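Local atomic coordinates of D-threo-3-hydroxyaspartate dehydratase (Delftia, PDB entry 3WQC), a protein that catalyses the pyridoxal-phosphate-dependent deamination of D-threo-3-hydroxyaspartate to oxaloacetate and ammonia, and also acts on L-threo- and L-erythro-3-hydroxyaspartate and D-serine. Residues G184-E188 and S227-A231; V247-L253 and L358-C363. The contacts are given in a common frame with arbitrary orientation. Residue numbers count along the deposited sequence, not the author numbering.

Interaction 1: residues G184-E188 and S227-A231. With PLP (pyridoxal-5'-phosphate), chain J.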
loop_
_atom_site.group_PDB
_atom_site.type_symbol
_atom_site.label_atom_id
_atom_site.label_comp_id
_atom_site.label_asym_id
_atom_site.label_seq_id
_atom_site.Cartn_x
_atom_site.Cartn_y
_atom_site.Cartn_z
ATOM N N GLY B 184 19.045 -2.515 -9.952
ATOM C CA GLY B 184 17.969 -1.610 -9.458
ATOM C C GLY B 184 18.419 -0.180 -9.246
ATOM O O GLY B 184 17.568 0.712 -9.097
ATOM N N SER B 185 19.732 0.077 -9.270
ATOM C CA SER B 185 20.229 1.445 -9.154
ATOM C C SER B 185 19.889 2.184 -10.442
ATOM O O SER B 185 20.012 3.431 -10.421
ATOM C CB SER B 185 21.751 1.524 -8.954
ATOM O OG SER B 185 22.458 1.093 -10.134
ATOM N N SER B 186 19.386 1.527 -11.497
ATOM C CA SER B 186 18.950 2.231 -12.723
ATOM C C SER B 186 17.819 3.258 -12.399
ATOM O O SER B 186 17.636 4.245 -13.168
ATOM C CB SER B 186 18.494 1.232 -13.782
ATOM O OG SER B 186 17.258 0.602 -13.357
ATOM N N TYR B 187 17.128 3.077 -11.275
ATOM C CA TYR B 187 15.988 3.974 -10.956
ATOM C C TYR B 187 16.457 5.298 -10.476
ATOM O O TYR B 187 15.663 6.223 -10.376
ATOM C CB TYR B 187 15.135 3.321 -9.885
ATOM C CG TYR B 187 14.165 2.287 -10.462
ATOM C CD1 TYR B 187 14.582 1.177 -11.243
ATOM C CD2 TYR B 187 12.780 2.404 -10.189
ATOM C CE1 TYR B 187 13.673 0.220 -11.707
ATOM C CE2 TYR B 187 11.872 1.463 -10.687
ATOM C CZ TYR B 187 12.298 0.380 -11.422
ATOM O OH TYR B 187 11.374 -0.509 -11.906
ATOM N N GLU B 188 17.774 5.426 -10.203
ATOM C CA GLU B 188 18.330 6.728 -9.789
ATOM C C GLU B 188 18.771 7.539 -11.010
ATOM O O GLU B 188 19.215 8.694 -10.814
ATOM C CB GLU B 188 19.517 6.491 -8.838
ATOM C CG GLU B 188 19.133 5.869 -7.457
ATOM C CD GLU B 188 20.265 5.003 -6.905
ATOM O OE1 GLU B 188 21.479 5.301 -7.119
ATOM O OE2 GLU B 188 19.946 3.967 -6.285
ATOM N N SER B 227 16.342 -4.850 -15.282
ATOM C CA SER B 227 15.367 -3.965 -14.661
ATOM C C SER B 227 14.714 -3.366 -15.930
ATOM O O SER B 227 15.294 -3.432 -17.027
ATOM C CB SER B 227 16.034 -2.883 -13.801
ATOM O OG SER B 227 16.844 -2.021 -14.622
ATOM N N THR B 228 13.553 -2.731 -15.805
ATOM C CA THR B 228 12.906 -2.190 -17.002
ATOM C C THR B 228 13.856 -1.152 -17.652
ATOM O O THR B 228 14.016 -1.174 -18.868
ATOM C CB THR B 228 11.481 -1.639 -16.652
ATOM O OG1 THR B 228 10.621 -2.772 -16.658
ATOM C CG2 THR B 228 11.017 -0.665 -17.783
ATOM N N PRO B 229 14.419 -0.199 -16.868
ATOM C CA PRO B 229 15.252 0.828 -17.590
ATOM C C PRO B 229 16.456 0.195 -18.335
ATOM O O PRO B 229 16.789 0.641 -19.438
ATOM C CB PRO B 229 15.695 1.748 -16.464
ATOM C CG PRO B 229 14.572 1.579 -15.378
ATOM C CD PRO B 229 14.221 0.124 -15.438
ATOM N N THR B 230 17.166 -0.753 -17.689
ATOM C CA THR B 230 18.359 -1.333 -18.373
ATOM C C THR B 230 17.924 -2.275 -19.468
ATOM O O THR B 230 18.633 -2.399 -20.468
ATOM C CB THR B 230 19.316 -2.069 -17.423
ATOM O OG1 THR B 230 18.577 -3.021 -16.615
ATOM C CG2 THR B 230 19.979 -1.040 -16.496
ATOM N N ALA B 231 16.763 -2.937 -19.341
ATOM C CA ALA B 231 16.277 -3.770 -20.489
ATOM C C ALA B 231 16.104 -2.929 -21.754
ATOM O O ALA B 231 16.406 -3.361 -22.878
ATOM C CB ALA B 231 14.984 -4.513 -20.190
HETATM N N1 PLP J . 14.416 -8.705 -11.278
HETATM C C2 PLP J . 14.265 -8.663 -9.938
HETATM C C2A PLP J . 15.102 -9.544 -9.039
HETATM C C3 PLP J . 13.276 -7.773 -9.378
HETATM O O3 PLP J . 13.113 -7.752 -8.064
HETATM C C4 PLP J . 12.517 -6.951 -10.284
HETATM C C4A PLP J . 11.511 -6.098 -9.742
HETATM C C5 PLP J . 12.747 -7.066 -11.687
HETATM C C6 PLP J . 13.769 -7.913 -12.137
HETATM C C5A PLP J . 11.980 -6.222 -12.676
HETATM O O4P PLP J . 12.392 -4.787 -12.508
HETATM P P PLP J . 11.435 -3.680 -13.158
HETATM O O1P PLP J . 11.200 -4.185 -14.533
HETATM O O2P PLP J . 12.279 -2.454 -13.131
HETATM O O3P PLP J . 10.170 -3.616 -12.405
#
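A very short hydrogen bond, 2.5 Å from Y187 OH to PLP O2P, brings the two segments together on one phosphate oxygen. From the other segment, T228 N donates to the same PLP O2P over 3.0 Å in an almost perfectly linear geometry, while T228 OG1 gives a 2.6 Å bond to PLP O1P. Behind the phosphate, the 3-10 turn 184-188 lies against the start of helix 228-233. The hydroxyls of S186 and S227 are hydrogen-bonded, OG to OG, at 2.9 Å. Around this polar link the packing is apolar: S186 CB lies 3.8 Å from T230 CG2, and Y187 CE1 lies 3.8 Å from P229 CD. S227 occupies the N-cap position, and its carbonyl O accepts A231 N at 2.8 Å in the first helical turn. Helix 192-215 packs on both segments, L198 against S185 and S186, L195 against P229 and A199 against T230. A phosphate held by a backbone amide and hydroxyl at a helix N-terminus, after a strand of the parallel barrel and next to a tyrosine, is the cofactor phosphate site typical of the alanine racemase-like TIM barrel of fold-type III PLP enzymes.

Interaction 2: residues V247-L253 and L358-C363. With MG (magnesium ion), chain K; PLP (pyridoxal-5'-phosphate), chain J.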
loop_
_atom_site.group_PDB
_atom_site.type_symbol
_atom_site.label_atom_id
_atom_site.label_comp_id
_atom_site.label_asym_id
_atom_site.label_seq_id
_atom_site.Cartn_x
_atom_site.Cartn_y
_atom_site.Cartn_z
ATOM N N VAL B 247 7.854 -3.763 -14.618
ATOM C CA VAL B 247 6.971 -2.566 -14.506
ATOM C C VAL B 247 6.612 -2.102 -15.904
ATOM O O VAL B 247 5.568 -1.439 -16.053
ATOM C CB VAL B 247 7.595 -1.438 -13.673
ATOM C CG1 VAL B 247 8.821 -0.777 -14.375
ATOM C CG2 VAL B 247 6.510 -0.437 -13.261
ATOM N N TYR B 248 7.425 -2.398 -16.916
ATOM C CA TYR B 248 7.143 -1.956 -18.301
ATOM C C TYR B 248 5.732 -2.317 -18.762
ATOM O O TYR B 248 5.235 -1.689 -19.715
ATOM C CB TYR B 248 8.192 -2.586 -19.274
ATOM C CG TYR B 248 7.799 -4.012 -19.607
ATOM C CD1 TYR B 248 8.120 -5.102 -18.771
ATOM C CD2 TYR B 248 7.060 -4.313 -20.793
ATOM C CE1 TYR B 248 7.700 -6.392 -19.044
ATOM C CE2 TYR B 248 6.612 -5.582 -21.040
ATOM C CZ TYR B 248 6.969 -6.638 -20.239
ATOM O OH TYR B 248 6.560 -7.918 -20.514
ATOM N N VAL B 249 5.120 -3.368 -18.257
ATOM C CA VAL B 249 3.839 -3.796 -18.750
ATOM C C VAL B 249 2.838 -2.636 -18.659
ATOM O O VAL B 249 1.972 -2.466 -19.598
ATOM C CB VAL B 249 3.353 -5.125 -18.066
ATOM C CG1 VAL B 249 2.997 -4.939 -16.563
ATOM C CG2 VAL B 249 2.144 -5.746 -18.801
ATOM N N PHE B 250 2.953 -1.855 -17.570
ATOM C CA PHE B 250 2.112 -0.655 -17.426
ATOM C C PHE B 250 2.829 0.654 -17.565
ATOM O O PHE B 250 2.208 1.683 -17.939
ATOM C CB PHE B 250 1.381 -0.656 -16.036
ATOM C CG PHE B 250 0.546 -1.909 -15.799
ATOM C CD1 PHE B 250 -0.210 -2.544 -16.850
ATOM C CD2 PHE B 250 0.446 -2.414 -14.500
ATOM C CE1 PHE B 250 -1.017 -3.681 -16.583
ATOM C CE2 PHE B 250 -0.383 -3.520 -14.240
ATOM C CZ PHE B 250 -1.079 -4.168 -15.267
ATOM N N PHE B 251 4.111 0.719 -17.174
ATOM C CA PHE B 251 4.824 1.944 -16.933
ATOM C C PHE B 251 4.169 2.805 -15.835
ATOM O O PHE B 251 3.134 2.391 -15.269
ATOM C CB PHE B 251 5.105 2.792 -18.241
ATOM C CG PHE B 251 6.089 2.120 -19.168
ATOM C CD1 PHE B 251 7.421 1.929 -18.737
ATOM C CD2 PHE B 251 5.717 1.741 -20.459
ATOM C CE1 PHE B 251 8.393 1.415 -19.628
ATOM C CE2 PHE B 251 6.683 1.188 -21.347
ATOM C CZ PHE B 251 8.009 1.053 -20.911
ATOM N N ASP B 252 4.798 3.929 -15.524
ATOM C CA ASP B 252 4.374 4.817 -14.463
ATOM C C ASP B 252 5.151 6.087 -14.536
ATOM O O ASP B 252 5.969 6.270 -15.496
ATOM C CB ASP B 252 4.434 4.115 -13.079
ATOM C CG ASP B 252 5.858 3.668 -12.710
ATOM O OD1 ASP B 252 6.813 4.348 -13.191
ATOM O OD2 ASP B 252 6.026 2.672 -11.968
ATOM N N LEU B 253 4.897 7.035 -13.624
ATOM C CA LEU B 253 5.554 8.328 -13.740
ATOM C C LEU B 253 7.032 8.313 -13.330
ATOM O O LEU B 253 7.842 9.082 -13.854
ATOM C CB LEU B 253 4.848 9.380 -12.883
ATOM C CG LEU B 253 3.381 9.639 -13.403
ATOM C CD1 LEU B 253 2.660 10.439 -12.307
ATOM C CD2 LEU B 253 3.448 10.411 -14.724
ATOM N N LEU B 358 -2.587 9.144 -12.899
ATOM C CA LEU B 358 -1.452 8.267 -13.214
ATOM C C LEU B 358 -0.589 8.113 -11.963
ATOM O O LEU B 358 -0.271 9.103 -11.296
ATOM C CB LEU B 358 -0.547 8.868 -14.349
ATOM C CG LEU B 358 -1.299 9.153 -15.682
ATOM C CD1 LEU B 358 -0.293 9.818 -16.668
ATOM C CD2 LEU B 358 -1.923 7.852 -16.181
ATOM N N PRO B 359 -0.121 6.871 -11.699
ATOM C CA PRO B 359 0.583 6.598 -10.455
ATOM C C PRO B 359 2.090 6.933 -10.503
ATOM O O PRO B 359 2.710 6.860 -11.604
ATOM C CB PRO B 359 0.472 5.070 -10.345
ATOM C CG PRO B 359 0.425 4.603 -11.784
ATOM C CD PRO B 359 -0.409 5.671 -12.496
ATOM N N ASN B 360 2.687 7.211 -9.336
ATOM C CA ASN B 360 4.151 7.253 -9.232
ATOM C C ASN B 360 4.732 5.860 -9.596
ATOM O O ASN B 360 5.684 5.840 -10.424
ATOM C CB ASN B 360 4.622 7.536 -7.791
ATOM C CG ASN B 360 4.483 9.038 -7.417
ATOM O OD1 ASN B 360 5.517 9.691 -7.229
ATOM N ND2 ASN B 360 3.281 9.611 -7.339
ATOM N N HIS B 361 4.211 4.765 -9.043
ATOM C CA HIS B 361 4.866 3.502 -9.099
ATOM C C HIS B 361 3.821 2.468 -9.340
ATOM O O HIS B 361 2.961 2.200 -8.454
ATOM C CB HIS B 361 5.600 3.274 -7.773
ATOM C CG HIS B 361 6.406 2.027 -7.717
ATOM N ND1 HIS B 361 7.102 1.683 -6.565
ATOM C CD2 HIS B 361 6.716 1.097 -8.675
ATOM C CE1 HIS B 361 7.824 0.522 -6.774
ATOM N NE2 HIS B 361 7.618 0.145 -8.069
ATOM N N ALA B 362 3.768 1.900 -10.558
ATOM C CA ALA B 362 2.644 0.985 -10.904
ATOM C C ALA B 362 2.583 -0.220 -9.952
ATOM O O ALA B 362 1.483 -0.627 -9.526
ATOM C CB ALA B 362 2.761 0.492 -12.368
ATOM N N CYS B 363 3.734 -0.749 -9.522
ATOM C CA CYS B 363 3.729 -1.985 -8.694
ATOM C C CYS B 363 3.072 -1.654 -7.350
ATOM O O CYS B 363 2.424 -2.493 -6.746
ATOM C CB CYS B 363 5.212 -2.390 -8.412
ATOM S SG CYS B 363 6.213 -2.363 -9.971
HETATM MG MG MG K . 8.516 -1.521 -9.086
HETATM N N1 PLP J . 14.416 -8.705 -11.278
HETATM C C2 PLP J . 14.265 -8.663 -9.938
HETATM C C2A PLP J . 15.102 -9.544 -9.039
HETATM C C3 PLP J . 13.276 -7.773 -9.378
HETATM O O3 PLP J . 13.113 -7.752 -8.064
HETATM C C4 PLP J . 12.517 -6.951 -10.284
HETATM C C4A PLP J . 11.511 -6.098 -9.742
HETATM C C5 PLP J . 12.747 -7.066 -11.687
HETATM C C6 PLP J . 13.769 -7.913 -12.137
HETATM C C5A PLP J . 11.980 -6.222 -12.676
HETATM O O4P PLP J . 12.392 -4.787 -12.508
HETATM P P PLP J . 11.435 -3.680 -13.158
HETATM O O1P PLP J . 11.200 -4.185 -14.533
HETATM O O2P PLP J . 12.279 -2.454 -13.131
HETATM O O3P PLP J . 10.170 -3.616 -12.405
HETATM O O HOH W 1 9.735 -2.983 -9.986
HETATM O O HOH W 2 10.437 -0.718 -8.303
HETATM O O HOH W 3 8.591 -2.617 -7.277
HETATM O O HOH W 4 8.905 -0.357 -10.731
#
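L358 ends strand 354-358 and packs through CB on L253, 4.1 Å from its CG; L253 CD1 also lies 3.4 Å from L358 O. At P359 the contact becomes polar: its carbonyl O accepts L253 N at 3.0 Å, joining the chain just as helix 253-258 begins. The CA-to-CB bond of N360 points away from 247-253, and its amide is hydrogen-bonded to T299 OG1 and G307 O, but its backbone follows the opposite segment closely, with a CA-CA separation of 4.8 Å to L253. H361 sits at the N-cap position of helix 362-366 and binds magnesium through NE2 at 2.1 Å; its ND1 is hydrogen-bonded to D296, and its ring meets that of W290 of the second subunit. The junction thus joins the alanine racemase-like barrel domain, which supplies 247-253, to the mainly beta C-terminal domain, which supplies 358-363, the two-domain architecture of fold-type III PLP enzymes. A362 opens the helix, and its N donates to D252 OD2 at 2.8 Å. D252 OD1 accepts M255 N, so one carboxylate caps helix 253-258 through OD1 and accepts the first amide of helix 362-366 through OD2. A362 CB fills a hollow between V247 CG2 (4.0 Å), F250 CB (4.1 Å) and F251 O (3.5 Å). C363 SG touches V247 CG2 at 3.8 Å and lies 2.6 Å from the magnesium, whose octahedral shell is completed by four waters at 2.0-2.2 Å, of which water 1 donates a 2.5 Å hydrogen bond to PLP O3P.

The two interactions, centred about 13 Å apart, meet at the PLP phosphate. Interaction 1 binds O1P and O2P; in interaction 2, V247 N bonds PLP O3P at 3.2 Å and, weakly, PLP O1P at 3.4 Å, so that O1P is shared. They also touch directly: T228 OG1 makes a probable hydrogen bond to Y248 N at 3.2 Å, Y187 OH packs 3.6 Å from V247 CG1, and T228 CG2 lies 3.8 Å from F251 CE1. The magnesium held in interaction 2 lies 4.1 Å from Y187 OH and 5.5 Å from PLP C4A, so metal and cofactor share one active site. R151, R244 and G246 provide further hydrogen bonds to the PLP.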